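Local coordinates for protein acyl-coenzyme A oxidase acox-1.1 (Caenorhabditis elegans, PDB 5K3H) that catalyses the FAD-dependent desaturation of acyl-CoAs to trans-2-enoyl-CoAs, reducing oxygen to hydrogen peroxide, in the first step of peroxisomal beta-oxidation, at residues Thr270-Glu273 and Thr277-Lys280; Asn311-Tyr316 and His342-Phe347; Gly323-Asn328 and Val334-Thr339; Arg446-Ser451 and Ala468-Arg473; Gly464-Tyr469 and Arg540-Glu545. All coordinates share one frame; numbering follows the deposited sequence.

Interaction 1 (Thr270-Glu273 and Thr277-Lys280); sequences TKVE and TYIK
A short antiparallel beta hairpin pairs Lys271 and Val272 with Ile279 and Tyr278. Lys271 and Ile279 form its hydrogen-bonded pair. Lys271 N donates to Ile279 O at 2.9 Å. Ile279 N returns the bond to Lys271 O, also at 2.9 Å. A third bond, Glu273 N to Thr277 O at 2.9 Å, lies next to the turn. Val272 and Tyr278 are the non-hydrogen-bonded pair. Beside this pair, Val272 CA approaches Thr277 O at 3.2 Å in a CA-H...O contact. Val272 CG2 meets the edge of the Tyr278 ring, near its plane, at Tyr278 CD1 (3.6 Å). With CG anti to the backbone N (chi1 -177°), Tyr278 turns its ring along this face. Its hydroxyl bonds to His216, and Val272 packs on Met206 and Ile208 of strand 199-208. On the Lys271 and Ile279 face, Ile279 CD1 lies 3.5 Å from Glu273 CD, so a methyl group rests against the carboxylate carbon. This is plain structural packing. The three backbone bonds set the strand register, while the side chains of Val272 and Tyr278 join the hairpin to strand 199-208 of the larger sheet.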
# COMPACT_ATOMS: atom_id res chain seq x y z
N THR B 270 9.34 12.43 -39.77
CA THR B 270 10.58 11.83 -40.24
C THR B 270 10.31 11.08 -41.53
O THR B 270 9.28 10.41 -41.66
CB THR B 270 11.14 10.87 -39.17
OG1 THR B 270 11.47 11.58 -37.97
CG2 THR B 270 12.31 10.08 -39.69
N LYS B 271 11.22 11.19 -42.50
CA LYS B 271 11.10 10.43 -43.74
C LYS B 271 12.33 9.56 -43.94
O LYS B 271 13.45 9.96 -43.60
CB LYS B 271 10.88 11.34 -44.98
CG LYS B 271 9.47 11.90 -45.13
CD LYS B 271 9.15 13.01 -44.11
CE LYS B 271 7.71 13.51 -44.28
NZ LYS B 271 7.42 14.65 -43.37
N VAL B 272 12.09 8.36 -44.47
CA VAL B 272 13.14 7.51 -45.03
C VAL B 272 12.68 7.13 -46.43
O VAL B 272 11.65 6.46 -46.59
CB VAL B 272 13.41 6.26 -44.17
CG1 VAL B 272 14.26 5.25 -44.91
CG2 VAL B 272 14.09 6.65 -42.86
N GLU B 273 13.45 7.55 -47.44
CA GLU B 273 13.10 7.30 -48.83
C GLU B 273 13.52 5.89 -49.20
O GLU B 273 14.22 5.21 -48.44
CB GLU B 273 13.72 8.36 -49.74
CG GLU B 273 13.44 9.76 -49.19
CD GLU B 273 13.82 10.89 -50.12
OE1 GLU B 273 14.96 10.89 -50.62
OE2 GLU B 273 12.98 11.80 -50.34
N THR B 277 17.54 7.27 -47.82
CA THR B 277 17.87 8.63 -47.42
C THR B 277 16.95 9.07 -46.29
O THR B 277 15.73 8.89 -46.37
CB THR B 277 17.72 9.59 -48.61
OG1 THR B 277 18.45 9.08 -49.73
CG2 THR B 277 18.21 10.99 -48.26
N TYR B 278 17.54 9.65 -45.25
CA TYR B 278 16.86 10.07 -44.03
C TYR B 278 16.71 11.59 -44.00
O TYR B 278 17.70 12.31 -44.08
CB TYR B 278 17.64 9.62 -42.80
CG TYR B 278 17.01 9.92 -41.48
CD1 TYR B 278 15.97 9.16 -41.00
CD2 TYR B 278 17.47 10.98 -40.69
CE1 TYR B 278 15.42 9.42 -39.77
CE2 TYR B 278 16.91 11.26 -39.43
CZ TYR B 278 15.87 10.47 -38.98
OH TYR B 278 15.27 10.71 -37.75
N ILE B 279 15.47 12.06 -43.87
CA ILE B 279 15.18 13.49 -43.78
C ILE B 279 14.41 13.74 -42.49
O ILE B 279 13.30 13.20 -42.32
CB ILE B 279 14.40 14.02 -45.00
CG1 ILE B 279 15.13 13.74 -46.31
CG2 ILE B 279 14.17 15.51 -44.87
CD1 ILE B 279 14.58 12.55 -47.08
N LYS B 280 14.96 14.56 -41.60
CA LYS B 280 14.27 15.03 -40.40
C LYS B 280 14.11 16.55 -40.45
O LYS B 280 14.99 17.28 -39.98
CB LYS B 280 15.01 14.61 -39.13
CG LYS B 280 14.37 15.14 -37.84
CD LYS B 280 14.02 14.03 -36.86
CE LYS B 280 14.89 14.11 -35.60
NZ LYS B 280 14.54 13.05 -34.59

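Interaction 2 (Asn311-Tyr316 and His342-Phe347); sequences NIATRY and HRLFPF
This is a buried, mainly apolar contact between two helices, in which Leu344 of helix 338-367 reaches Ala313 and Thr314 on helix 300-319. The branched end of Leu344 does all the touching. Leu344 CD2 lies 3.5 Å from Ala313 CB. Leu344 CD1 lies 3.8 Å from Thr314 OG1, and the Leu344 and Thr314 side chains run past each other in opposite directions. No hydrogen bond links the two segments. The hydroxyl of Thr314 is satisfied within its own helix. A chi1 of -50° sets OG1 beside the backbone N, where it bonds to Leu310 O one turn back. Both helices belong to the C-terminal helical part of the acyl-CoA oxidase fold, in its C-alpha1 domain. Helix 382-408 also lines the contact, with Ala405 against Ala313 and Ala408 against Leu344. Thr314 packs on Val612 and Leu615 of helix 590-616. Helix 338-367 is kinked just past Leu344. Pro346 has no N-H to give, and Phe347 N bonds only three residues back, to Leu344 O at 3.0 Å. The turn that carries Leu344 also carries His342 and Arg343, both FAD-binding residues of a site shared between subunits. These two point elsewhere: His342 packs on Arg533 of the second subunit, and Arg343 on Met438 of that subunit.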
# COMPACT_ATOMS: atom_id res chain seq x y z
N ASN B 311 -14.88 8.57 -0.58
CA ASN B 311 -16.32 8.30 -0.50
C ASN B 311 -16.58 7.04 0.32
O ASN B 311 -17.45 7.02 1.20
CB ASN B 311 -16.89 8.14 -1.91
CG ASN B 311 -17.34 9.47 -2.52
OD1 ASN B 311 -18.48 9.89 -2.34
ND2 ASN B 311 -16.45 10.13 -3.27
N ILE B 312 -15.83 5.98 0.05
CA ILE B 312 -16.05 4.72 0.76
C ILE B 312 -15.74 4.87 2.24
O ILE B 312 -16.58 4.56 3.10
CB ILE B 312 -15.21 3.60 0.11
CG1 ILE B 312 -15.69 3.35 -1.32
CG2 ILE B 312 -15.21 2.35 1.01
CD1 ILE B 312 -14.64 2.72 -2.22
N ALA B 313 -14.55 5.39 2.56
CA ALA B 313 -14.14 5.46 3.95
C ALA B 313 -14.94 6.48 4.74
O ALA B 313 -15.16 6.29 5.93
CB ALA B 313 -12.65 5.77 4.02
N THR B 314 -15.36 7.59 4.11
CA THR B 314 -16.07 8.62 4.88
C THR B 314 -17.54 8.25 5.07
O THR B 314 -18.10 8.47 6.16
CB THR B 314 -15.93 9.98 4.19
OG1 THR B 314 -14.54 10.25 3.88
CG2 THR B 314 -16.49 11.10 5.08
N ARG B 315 -18.19 7.66 4.06
CA ARG B 315 -19.53 7.11 4.27
C ARG B 315 -19.54 6.05 5.37
O ARG B 315 -20.36 6.10 6.29
CB ARG B 315 -20.07 6.54 2.95
CG ARG B 315 -20.53 7.62 1.98
CD ARG B 315 -20.74 7.05 0.60
NE ARG B 315 -21.27 8.06 -0.30
CZ ARG B 315 -21.60 7.84 -1.57
NH1 ARG B 315 -21.46 6.64 -2.11
NH2 ARG B 315 -22.09 8.83 -2.29
N TYR B 316 -18.61 5.08 5.30
CA TYR B 316 -18.51 4.05 6.33
C TYR B 316 -18.24 4.64 7.70
O TYR B 316 -18.79 4.17 8.70
CB TYR B 316 -17.43 3.03 5.94
CG TYR B 316 -17.25 1.93 6.96
CD1 TYR B 316 -18.21 0.94 7.13
CD2 TYR B 316 -16.13 1.90 7.77
CE1 TYR B 316 -18.05 -0.05 8.09
CE2 TYR B 316 -15.96 0.91 8.71
CZ TYR B 316 -16.92 -0.06 8.88
OH TYR B 316 -16.73 -1.05 9.82
N HIS B 342 -8.51 13.39 10.90
CA HIS B 342 -7.17 13.73 10.47
C HIS B 342 -6.67 12.82 9.37
O HIS B 342 -5.84 13.23 8.54
CB HIS B 342 -6.22 13.70 11.68
CG HIS B 342 -4.82 14.14 11.39
ND1 HIS B 342 -3.75 13.26 11.37
CD2 HIS B 342 -4.30 15.36 11.11
CE1 HIS B 342 -2.64 13.92 11.09
NE2 HIS B 342 -2.94 15.20 10.92
N ARG B 343 -7.14 11.58 9.33
CA ARG B 343 -6.66 10.65 8.32
C ARG B 343 -7.55 10.60 7.08
O ARG B 343 -7.24 9.87 6.13
CB ARG B 343 -6.50 9.24 8.93
CG ARG B 343 -7.79 8.43 8.95
CD ARG B 343 -7.70 7.26 9.91
NE ARG B 343 -6.49 6.50 9.70
CZ ARG B 343 -6.20 5.36 10.32
NH1 ARG B 343 -7.07 4.84 11.20
NH2 ARG B 343 -5.05 4.73 10.07
N LEU B 344 -8.64 11.38 7.04
CA LEU B 344 -9.53 11.44 5.89
C LEU B 344 -9.59 12.83 5.27
O LEU B 344 -9.39 12.97 4.06
CB LEU B 344 -10.96 11.01 6.30
CG LEU B 344 -11.32 9.57 6.72
CD1 LEU B 344 -12.74 9.57 7.18
CD2 LEU B 344 -11.13 8.53 5.59
N PHE B 345 -9.89 13.88 6.07
CA PHE B 345 -10.25 15.18 5.50
C PHE B 345 -9.10 15.84 4.76
O PHE B 345 -9.34 16.52 3.76
CB PHE B 345 -10.79 16.14 6.57
CG PHE B 345 -12.04 15.66 7.27
CD1 PHE B 345 -12.77 14.59 6.78
CD2 PHE B 345 -12.43 16.25 8.48
CE1 PHE B 345 -13.89 14.14 7.46
CE2 PHE B 345 -13.54 15.81 9.15
CZ PHE B 345 -14.27 14.75 8.65
N PRO B 346 -7.84 15.72 5.21
CA PRO B 346 -6.76 16.32 4.42
C PRO B 346 -6.65 15.73 3.02
O PRO B 346 -6.10 16.39 2.13
CB PRO B 346 -5.51 16.05 5.27
CG PRO B 346 -6.00 15.94 6.67
CD PRO B 346 -7.32 15.22 6.50
N PHE B 347 -7.12 14.51 2.81
CA PHE B 347 -7.07 13.86 1.51
C PHE B 347 -8.29 14.17 0.66
O PHE B 347 -8.22 14.07 -0.57
CB PHE B 347 -6.92 12.35 1.70
CG PHE B 347 -5.67 12.00 2.45
CD1 PHE B 347 -4.43 12.08 1.84
CD2 PHE B 347 -5.73 11.65 3.80
CE1 PHE B 347 -3.29 11.79 2.55
CE2 PHE B 347 -4.57 11.36 4.52
CZ PHE B 347 -3.36 11.43 3.89

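Interaction 3 (Gly323-Asn328 and Val334-Thr339); sequences GQIDKN and VLEYQT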
# COMPACT_ATOMS: atom_id res chain seq x y z
N GLY B 323 -16.73 2.58 20.04
CA GLY B 323 -16.07 3.28 21.11
C GLY B 323 -16.90 4.46 21.59
O GLY B 323 -17.90 4.87 20.97
N GLN B 324 -16.51 4.98 22.74
CA GLN B 324 -17.19 6.10 23.35
C GLN B 324 -16.25 7.28 23.45
O GLN B 324 -15.03 7.12 23.62
CB GLN B 324 -17.73 5.75 24.72
CG GLN B 324 -19.03 5.02 24.65
CD GLN B 324 -19.41 4.50 25.99
OE1 GLN B 324 -18.72 3.63 26.52
NE2 GLN B 324 -20.52 4.99 26.55
N ILE B 325 -16.82 8.47 23.31
CA ILE B 325 -16.13 9.67 23.75
C ILE B 325 -16.67 9.90 25.15
O ILE B 325 -16.12 9.36 26.11
CB ILE B 325 -16.33 10.86 22.79
CG1 ILE B 325 -15.62 10.57 21.45
CG2 ILE B 325 -15.79 12.15 23.38
CD1 ILE B 325 -15.92 11.54 20.33
N ASP B 326 -17.81 10.57 25.28
CA ASP B 326 -18.48 10.66 26.58
C ASP B 326 -18.99 9.29 27.02
O ASP B 326 -19.72 8.62 26.29
CB ASP B 326 -19.62 11.68 26.54
CG ASP B 326 -20.26 11.91 27.91
OD1 ASP B 326 -20.52 10.90 28.61
OD2 ASP B 326 -20.44 13.07 28.32
N LYS B 327 -18.62 8.89 28.24
CA LYS B 327 -18.87 7.55 28.74
C LYS B 327 -20.31 7.34 29.16
O LYS B 327 -20.71 6.20 29.43
CB LYS B 327 -17.95 7.25 29.94
CG LYS B 327 -16.47 7.35 29.61
CD LYS B 327 -15.92 6.14 28.84
CE LYS B 327 -14.47 6.41 28.43
NZ LYS B 327 -13.90 5.34 27.58
N ASN B 328 -21.10 8.40 29.26
CA ASN B 328 -22.52 8.25 29.52
C ASN B 328 -23.37 8.41 28.27
O ASN B 328 -24.60 8.41 28.39
CB ASN B 328 -22.98 9.23 30.59
CG ASN B 328 -22.28 8.99 31.91
OD1 ASN B 328 -22.13 7.83 32.36
ND2 ASN B 328 -21.94 10.08 32.60
N VAL B 334 -17.44 6.70 14.14
CA VAL B 334 -16.00 6.90 14.16
C VAL B 334 -15.61 8.20 13.47
O VAL B 334 -14.55 8.76 13.77
CB VAL B 334 -15.24 5.70 13.57
CG1 VAL B 334 -15.57 4.47 14.38
CG2 VAL B 334 -15.57 5.50 12.11
N LEU B 335 -16.49 8.76 12.63
CA LEU B 335 -16.27 10.09 12.07
C LEU B 335 -16.13 11.15 13.15
O LEU B 335 -15.60 12.22 12.89
CB LEU B 335 -17.43 10.48 11.14
CG LEU B 335 -17.35 11.67 10.15
CD1 LEU B 335 -16.18 11.60 9.21
CD2 LEU B 335 -18.67 11.87 9.36
N GLU B 336 -16.54 10.84 14.38
CA GLU B 336 -16.47 11.78 15.50
C GLU B 336 -15.04 12.01 15.98
O GLU B 336 -14.75 13.07 16.54
CB GLU B 336 -17.31 11.23 16.67
CG GLU B 336 -18.16 12.22 17.40
CD GLU B 336 -19.13 12.94 16.50
OE1 GLU B 336 -20.11 12.30 16.03
OE2 GLU B 336 -18.88 14.14 16.23
N TYR B 337 -14.13 11.05 15.74
CA TYR B 337 -12.79 11.08 16.31
C TYR B 337 -11.87 12.00 15.52
O TYR B 337 -11.80 11.91 14.29
CB TYR B 337 -12.19 9.68 16.34
CG TYR B 337 -12.90 8.71 17.25
CD1 TYR B 337 -13.00 8.97 18.62
CD2 TYR B 337 -13.48 7.54 16.75
CE1 TYR B 337 -13.66 8.10 19.48
CE2 TYR B 337 -14.16 6.65 17.62
CZ TYR B 337 -14.23 6.95 18.99
OH TYR B 337 -14.88 6.11 19.85
N GLN B 338 -11.13 12.87 16.23
CA GLN B 338 -10.16 13.74 15.57
C GLN B 338 -9.17 12.91 14.77
O GLN B 338 -8.74 13.29 13.67
CB GLN B 338 -9.42 14.57 16.61
CG GLN B 338 -8.48 15.60 15.98
CD GLN B 338 -7.62 16.28 17.00
OE1 GLN B 338 -6.74 15.67 17.60
NE2 GLN B 338 -7.88 17.56 17.23
N THR B 339 -8.83 11.76 15.32
CA THR B 339 -7.89 10.83 14.70
C THR B 339 -8.41 10.33 13.36
O THR B 339 -7.63 10.18 12.41
CB THR B 339 -7.66 9.72 15.73
OG1 THR B 339 -6.38 9.90 16.37
CG2 THR B 339 -7.90 8.34 15.18
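The Tyr337 ring meets the chain at Gly323 and Gln324 with its edge: Gly323 C and Gln324 O lie near the ring plane. Ile325 CG1 approaches obliquely, 3.7 Å from Tyr337 CE1. Tyr337 holds the N-cap position of helix 338-367, and its ring extends back to the loop that follows helix 300-319. Its hydroxyl sits tightly against the glycine backbone. Tyr337 OH is 3.1 Å from Gly323 C and 3.3 Å from Gly323 CA. The glycine has a positive phi (80°) and no side chain to stand between the two. The polar partner of the hydroxyl is Gln322 O, to which it is hydrogen-bonded. Ile325 continues the contact with its outer carbon. Ile325 CD1 lies 3.8 Å from Glu336 CG, the two side chains crossing at about a right angle. The Glu336 chain bends at chi2, and its carboxylate forms a salt bridge with Arg608. The contact lies at the surface of the chain, in the dimer interface. Asn525 of the second subunit bonds to Glu336 O and Gln338 N and packs on Ile325. Gln340, an FAD-binding residue, lies about 4 Å from Tyr337 between side chains. Farther along the loop is an Asx turn. Asp326 OD2 pairs with Lys519 of the second subunit, while Asp326 OD1 accepts from Asn328 N at 2.6 Å.

Interaction 4 (Arg446-Ser451 and Ala468-Arg473); sequences RYLVKS and AYLGAR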
# COMPACT_ATOMS: atom_id res chain seq x y z
N ARG B 446 16.74 18.63 -13.07
CA ARG B 446 17.64 19.25 -14.05
C ARG B 446 17.18 20.65 -14.41
O ARG B 446 17.99 21.59 -14.49
CB ARG B 446 17.77 18.37 -15.30
CG ARG B 446 18.48 17.03 -15.06
CD ARG B 446 19.16 16.49 -16.32
NE ARG B 446 20.09 15.39 -15.99
CZ ARG B 446 21.36 15.54 -15.60
NH1 ARG B 446 21.90 16.75 -15.49
NH2 ARG B 446 22.11 14.48 -15.32
N TYR B 447 15.87 20.82 -14.61
CA TYR B 447 15.30 22.11 -14.93
C TYR B 447 15.40 23.10 -13.77
O TYR B 447 15.60 24.29 -13.99
CB TYR B 447 13.85 21.92 -15.38
CG TYR B 447 13.11 23.20 -15.61
CD1 TYR B 447 13.39 23.99 -16.70
CD2 TYR B 447 12.08 23.59 -14.75
CE1 TYR B 447 12.70 25.17 -16.92
CE2 TYR B 447 11.38 24.75 -14.96
CZ TYR B 447 11.70 25.53 -16.05
OH TYR B 447 11.02 26.70 -16.29
N LEU B 448 15.20 22.63 -12.54
CA LEU B 448 15.35 23.55 -11.41
C LEU B 448 16.80 23.93 -11.19
O LEU B 448 17.09 25.06 -10.77
CB LEU B 448 14.76 22.95 -10.13
CG LEU B 448 13.25 22.75 -10.01
CD1 LEU B 448 13.00 21.99 -8.73
CD2 LEU B 448 12.47 24.06 -10.06
N VAL B 449 17.74 23.02 -11.47
CA VAL B 449 19.16 23.34 -11.35
C VAL B 449 19.58 24.35 -12.42
O VAL B 449 20.33 25.29 -12.14
CB VAL B 449 20.00 22.06 -11.40
CG1 VAL B 449 21.44 22.40 -11.62
CG2 VAL B 449 19.84 21.31 -10.11
N LYS B 450 19.12 24.16 -13.66
CA LYS B 450 19.34 25.16 -14.70
C LYS B 450 18.77 26.52 -14.29
O LYS B 450 19.33 27.57 -14.64
CB LYS B 450 18.69 24.72 -16.01
CG LYS B 450 18.74 25.80 -17.07
CD LYS B 450 17.81 25.47 -18.24
CE LYS B 450 16.47 26.23 -18.07
NZ LYS B 450 15.48 25.91 -19.14
N SER B 451 17.62 26.52 -13.62
CA SER B 451 17.02 27.76 -13.13
C SER B 451 17.81 28.36 -11.95
O SER B 451 17.87 29.59 -11.80
CB SER B 451 15.56 27.51 -12.76
OG SER B 451 14.87 26.96 -13.88
N ALA B 468 9.81 31.73 -11.61
CA ALA B 468 10.26 33.08 -11.28
C ALA B 468 10.45 33.27 -9.79
O ALA B 468 11.28 34.07 -9.37
CB ALA B 468 9.24 34.11 -11.76
N TYR B 469 9.64 32.59 -8.98
CA TYR B 469 9.78 32.68 -7.53
C TYR B 469 11.19 32.33 -7.09
O TYR B 469 11.57 32.65 -5.96
CB TYR B 469 8.74 31.78 -6.85
CG TYR B 469 9.08 30.30 -6.84
CD1 TYR B 469 8.83 29.51 -7.94
CD2 TYR B 469 9.63 29.71 -5.70
CE1 TYR B 469 9.15 28.16 -7.92
CE2 TYR B 469 9.95 28.36 -5.67
CZ TYR B 469 9.71 27.59 -6.79
OH TYR B 469 10.01 26.25 -6.78
N LEU B 470 11.95 31.61 -7.93
CA LEU B 470 13.32 31.27 -7.58
C LEU B 470 14.21 32.50 -7.57
O LEU B 470 15.24 32.52 -6.88
CB LEU B 470 13.89 30.20 -8.52
CG LEU B 470 13.35 28.78 -8.36
CD1 LEU B 470 14.08 27.84 -9.29
CD2 LEU B 470 13.44 28.32 -6.88
N GLY B 471 13.86 33.53 -8.34
CA GLY B 471 14.61 34.76 -8.35
C GLY B 471 14.09 35.87 -7.45
O GLY B 471 14.68 36.95 -7.41
N ALA B 472 13.00 35.63 -6.72
CA ALA B 472 12.38 36.64 -5.86
C ALA B 472 13.03 36.68 -4.48
O ALA B 472 13.65 35.72 -4.03
CB ALA B 472 10.88 36.38 -5.73
N ARG B 473 12.84 37.81 -3.80
CA ARG B 473 13.47 38.06 -2.51
C ARG B 473 12.54 37.67 -1.37
O ARG B 473 11.34 37.94 -1.40
CB ARG B 473 13.84 39.54 -2.36
CG ARG B 473 14.71 40.10 -3.45
CD ARG B 473 15.10 41.53 -3.06
NE ARG B 473 14.76 42.50 -4.09
CZ ARG B 473 15.50 42.70 -5.18
NH1 ARG B 473 15.14 43.62 -6.06
NH2 ARG B 473 16.60 41.97 -5.37
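A short 3-10 segment in the loop between helices 437-456 and 489-515 presents Leu470 to Leu448 and Ser451. One methyl group, Leu470 CD1, makes the whole contact. Leu470 CD1 lies 3.8 Å from Ser451 CB and 4.2 Å from Leu448 CD2. The two leucine side chains cross at about a right angle. Ser451 meets the methyl with CB; its hydroxyl bonds within the helix. A chi1 of -56° brings OG beside the backbone N, and Ser451 OG donates to Tyr447 O at 2.8 Å, a bond that favours this rotamer. Ser451 N donates to Tyr447 O at 3.0 Å. That oxygen thus takes two donors, one from each face of its carbonyl plane. Ser451 OG also lies 4.0 Å above the plane of the Tyr447 ring, over its centre. All three touching residues are buried. The side chain of Leu448 is about 4 Å from that of Ser535, an ATP-binding residue. Val467 packs on both Leu448 and Ser451. Leu448 also rests on His538 of helix 520-553 and Thr503 of helix 489-515, while Leu470 lies on Lys500. The loop thus packs against helix 437-456 where these two later helices pass.

Interaction 5 (Gly464-Tyr469 and Arg540-Glu545); sequences GPLVAY and RLFIVE
A CH-pi contact joins Leu541 of helix 520-553 to Tyr469 in the loop after helix 437-456. Leu541 CD2 stands over the centre of one ring face, 3.7 Å from the Tyr469 centroid and only 14° off the ring normal. The two side chains come from opposite directions. Tyr469 has its CG between the backbone N and the carbonyl carbon (chi1 78°), a crowded rotamer that turns the ring toward the helix. Leu541 takes chi1 160°, with CG anti to its backbone N, and this brings CD2 to the ring. A second, looser apolar contact lies beside it. Leu466 CD2 meets the edge of the Phe542 ring, near its plane, at Phe542 CE1 (4.2 Å). Phe542 also packs on Leu386 of helix 382-408 and on Leu364 of helix 338-367. The contact joins a connecting loop to the helical bundle of the oxidase's C-terminal half. Leu541 is flanked further by Phe495 and Gln496 of helix 489-515. No hydrogen bond crosses between the segments; Tyr469 OH is hydrogen-bonded to His538 ND1, about one helical turn from Leu541. Within the loop, Val467 N bonds to Gly464 O at 3.1 Å, and Leu466 O lies in plane at the edge of the Tyr469 ring. Ala534 of the ATP site is about 7 Å from Tyr469, side chain to side chain.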
# COMPACT_ATOMS: atom_id res chain seq x y z
N GLY B 464 11.33 31.51 -16.43
CA GLY B 464 9.94 31.32 -16.80
C GLY B 464 8.97 31.64 -15.68
O GLY B 464 9.36 31.77 -14.51
N PRO B 465 7.69 31.81 -16.00
CA PRO B 465 6.73 32.22 -14.95
C PRO B 465 6.55 31.22 -13.82
O PRO B 465 6.39 31.62 -12.66
CB PRO B 465 5.43 32.44 -15.73
CG PRO B 465 5.59 31.69 -17.00
CD PRO B 465 7.05 31.73 -17.32
N LEU B 466 6.58 29.92 -14.12
CA LEU B 466 6.39 28.90 -13.08
C LEU B 466 7.62 28.78 -12.18
O LEU B 466 7.57 28.10 -11.14
CB LEU B 466 6.06 27.57 -13.74
CG LEU B 466 4.79 27.60 -14.59
CD1 LEU B 466 4.51 26.26 -15.26
CD2 LEU B 466 3.61 28.04 -13.73
N VAL B 467 8.72 29.44 -12.52
CA VAL B 467 9.97 29.29 -11.79
C VAL B 467 10.55 30.63 -11.36
O VAL B 467 11.60 30.68 -10.71
CB VAL B 467 10.97 28.47 -12.65
CG1 VAL B 467 11.85 29.29 -13.53
CG2 VAL B 467 11.71 27.48 -11.82
N ALA B 468 9.81 31.73 -11.61
CA ALA B 468 10.26 33.08 -11.28
C ALA B 468 10.45 33.27 -9.79
O ALA B 468 11.28 34.07 -9.37
CB ALA B 468 9.24 34.11 -11.76
N TYR B 469 9.64 32.59 -8.98
CA TYR B 469 9.78 32.68 -7.53
C TYR B 469 11.19 32.33 -7.09
O TYR B 469 11.57 32.65 -5.96
CB TYR B 469 8.74 31.78 -6.85
CG TYR B 469 9.08 30.30 -6.84
CD1 TYR B 469 8.83 29.51 -7.94
CD2 TYR B 469 9.63 29.71 -5.70
CE1 TYR B 469 9.15 28.16 -7.92
CE2 TYR B 469 9.95 28.36 -5.67
CZ TYR B 469 9.71 27.59 -6.79
OH TYR B 469 10.01 26.25 -6.78
N ARG B 540 4.56 20.54 -5.17
CA ARG B 540 3.54 20.81 -4.15
C ARG B 540 3.18 22.29 -4.11
O ARG B 540 2.01 22.64 -3.88
CB ARG B 540 4.00 20.29 -2.78
CG ARG B 540 4.18 18.77 -2.77
CD ARG B 540 4.82 18.23 -1.51
NE ARG B 540 3.91 18.21 -0.37
CZ ARG B 540 4.18 17.62 0.79
NH1 ARG B 540 5.33 17.00 0.97
NH2 ARG B 540 3.30 17.64 1.77
N LEU B 541 4.16 23.18 -4.28
CA LEU B 541 3.85 24.60 -4.32
C LEU B 541 2.89 24.93 -5.47
O LEU B 541 1.94 25.70 -5.29
CB LEU B 541 5.14 25.42 -4.44
CG LEU B 541 4.99 26.85 -4.96
CD1 LEU B 541 4.22 27.73 -3.96
CD2 LEU B 541 6.37 27.42 -5.26
N PHE B 542 3.13 24.36 -6.66
CA PHE B 542 2.23 24.56 -7.79
C PHE B 542 0.82 24.12 -7.47
O PHE B 542 -0.15 24.81 -7.80
CB PHE B 542 2.71 23.80 -9.03
CG PHE B 542 1.77 23.95 -10.20
CD1 PHE B 542 1.82 25.07 -11.00
CD2 PHE B 542 0.80 22.99 -10.45
CE1 PHE B 542 0.95 25.22 -12.06
CE2 PHE B 542 -0.08 23.13 -11.52
CZ PHE B 542 -0.01 24.24 -12.33
N ILE B 543 0.67 22.95 -6.84
CA ILE B 543 -0.65 22.42 -6.55
C ILE B 543 -1.42 23.37 -5.62
O ILE B 543 -2.60 23.67 -5.86
CB ILE B 543 -0.52 21.01 -5.95
CG1 ILE B 543 0.04 20.03 -7.00
CG2 ILE B 543 -1.86 20.51 -5.42
CD1 ILE B 543 0.61 18.76 -6.43
N VAL B 544 -0.77 23.88 -4.58
CA VAL B 544 -1.39 24.85 -3.68
C VAL B 544 -1.83 26.10 -4.45
O VAL B 544 -2.92 26.63 -4.22
CB VAL B 544 -0.45 25.22 -2.52
CG1 VAL B 544 -1.04 26.36 -1.72
CG2 VAL B 544 -0.14 24.00 -1.66
N GLU B 545 -0.96 26.62 -5.32
CA GLU B 545 -1.30 27.86 -6.03
C GLU B 545 -2.48 27.65 -6.99
O GLU B 545 -3.32 28.55 -7.15
CB GLU B 545 -0.09 28.41 -6.79
CG GLU B 545 1.03 28.92 -5.91
CD GLU B 545 2.04 29.78 -6.67
OE1 GLU B 545 1.69 30.91 -7.08
OE2 GLU B 545 3.19 29.34 -6.85

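From the N terminus, interaction 1 comes first and closes a three-residue turn in the beta region. It stands apart, its centre at least 39 Å from the centre of any other. Interaction 2 closes a loop of 25 residues between its segments, joining helices 300-319 and 338-367. Interaction 3 is nested inside that loop. The two touch where Leu335 packs on Phe345 and Thr314, and both reach the second subunit. Interaction 4 then folds the loop after helix 437-456 back onto that helix. Interaction 5 starts on the same loop, shares Ala468 and Tyr469 with it, and spans 70 residues to helix 520-553. The two meet at Val467.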